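Local coordinates for Myo-inositol dehydrogenase (Corynebacterium glutamicum, PDB 3EUW), which catalyses the oxidation of myo-inositol, probably at the 2-hydroxyl with NAD+ as hydride acceptor, as a member of the Gfo/Idh/MocA family of oxidoreductases, at the interface of chains A and B. Sequence-based numbering; all coordinates share one arbitrary frame. Chains: chain A/B, Myo-inositol dehydrogenase.

The interface of chains A and B. Residues chain A 150, 242, 249; chain B 152, 154, 235, 240.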
# COMPACT_ATOMS: atom_id res chain seq x y z
N VAL A 150 -11.89 7.78 -14.17
CA VAL A 150 -11.73 6.39 -14.57
C VAL A 150 -12.41 5.49 -13.57
O VAL A 150 -12.08 5.50 -12.38
CB VAL A 150 -10.25 6.03 -14.68
CG1 VAL A 150 -10.11 4.59 -15.17
CG2 VAL A 150 -9.55 6.99 -15.63
N GLU A 242 -11.14 6.67 -10.03
CA GLU A 242 -10.03 7.59 -10.05
C GLU A 242 -10.46 8.90 -10.71
O GLU A 242 -11.00 8.90 -11.81
CB GLU A 242 -8.88 6.95 -10.84
CG GLU A 242 -7.66 7.81 -11.02
CD GLU A 242 -6.64 7.18 -11.97
OE1 GLU A 242 -6.43 5.95 -11.93
OE2 GLU A 242 -6.03 7.92 -12.76
N MSE A 249 -4.64 13.96 -8.33
CA MSE A 249 -5.57 12.86 -8.53
C MSE A 249 -6.06 12.34 -7.20
O MSE A 249 -5.33 12.35 -6.21
CB MSE A 249 -4.92 11.70 -9.28
CG MSE A 249 -5.60 10.32 -9.02
SE MSE A 249 -4.77 8.95 -10.06
CE MSE A 249 -3.08 8.69 -9.10
N ILE B 152 -2.41 3.43 -18.44
CA ILE B 152 -2.59 4.83 -18.09
C ILE B 152 -1.24 5.52 -18.13
O ILE B 152 -0.35 5.24 -17.31
CB ILE B 152 -3.19 4.98 -16.68
CG1 ILE B 152 -4.64 4.50 -16.70
CG2 ILE B 152 -3.08 6.42 -16.20
CD1 ILE B 152 -5.28 4.44 -15.32
N ARG B 154 0.56 9.31 -18.30
CA ARG B 154 0.42 10.76 -18.22
C ARG B 154 1.81 11.40 -18.18
O ARG B 154 2.59 11.16 -17.26
CB ARG B 154 -0.40 11.15 -16.99
CG ARG B 154 -1.82 10.59 -17.03
CD ARG B 154 -2.68 11.08 -15.89
NE ARG B 154 -4.05 10.57 -15.96
CZ ARG B 154 -4.64 9.87 -15.00
NH1 ARG B 154 -3.98 9.59 -13.89
NH2 ARG B 154 -5.89 9.47 -15.14
N TYR B 235 1.97 14.90 -10.22
CA TYR B 235 2.79 14.08 -9.34
C TYR B 235 3.94 13.33 -10.02
O TYR B 235 4.66 12.56 -9.37
CB TYR B 235 1.90 13.10 -8.56
CG TYR B 235 0.92 12.35 -9.43
CD1 TYR B 235 1.28 11.16 -10.07
CD2 TYR B 235 -0.36 12.86 -9.66
CE1 TYR B 235 0.39 10.51 -10.93
CE2 TYR B 235 -1.25 12.23 -10.52
CZ TYR B 235 -0.87 11.05 -11.15
OH TYR B 235 -1.73 10.45 -12.04
N ARG B 240 1.19 3.44 -15.51
CA ARG B 240 0.62 2.24 -14.93
C ARG B 240 0.05 1.30 -15.99
O ARG B 240 -0.36 1.72 -17.08
CB ARG B 240 -0.45 2.61 -13.91
CG ARG B 240 0.14 3.08 -12.57
CD ARG B 240 -0.94 3.73 -11.70
NE ARG B 240 -1.49 4.94 -12.32
CZ ARG B 240 -2.77 5.30 -12.25
NH1 ARG B 240 -3.65 4.55 -11.59
NH2 ARG B 240 -3.17 6.43 -12.83
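A:Glu242 and its partners B:Ile152, B:Arg154 and B:Arg240 all stand on extended strand backbone, whereas B:Tyr235 comes from a loop. A:Glu242 reaches across as an extended chain, its CG anti to the backbone N (chi1 177°), and delivers its carboxylate between two arginines of chain B. B:Arg154 meets it head-on from the opposite direction: NH2 lies 2.8 Å and NH1 2.9 Å from the same oxygen, OE2 of A:Glu242. Both nitrogens approach nearly along the C-O bond, and the oxygen stays close to the guanidinium plane, while the carboxylate plane is turned 80° away from it. B:Arg240 bends at chi3 (-63°) to set its guanidinium end-on to the carboxylate, one nitrogen to each oxygen. Its NH1 bonds OE1 of A:Glu242 at 3.1 Å from above the carboxylate plane, and its NH2 reaches OE2 of A:Glu242 at 3.2 Å on the syn side, tilted out of that plane. OE2 accepts from at least three nitrogens, NH1 and NH2 of B:Arg154 and NH2 of B:Arg240, and the two positive groups would be expected to keep the carboxylate ionised.

Groups of its own chain help to hold the B:Arg154 guanidinium. The phenol OH of B:Tyr235 takes a hydrogen bond from its NH1 at 3.0 Å, and CG2 of B:Ile152 sits over the centre of one guanidinium face. Selenomethionine A:Met249 curls at chi3, laying its terminal methyl CE 3.8 Å from CZ of B:Tyr235, an apolar contact beside the salt bridges. A:Val150 lies at the margin.

Two-fold symmetry repeats the whole arrangement with the chains exchanged. Strands 146-154 and 238-245 contribute from both chains, joined on the A side by strand 248-252, so the patch belongs to a sheet-against-sheet interface within the tetramer, formed by the beta-sheet region of the C-terminal Gfo/Idh/MocA part and distinct from the NAD-binding Rossmann fold.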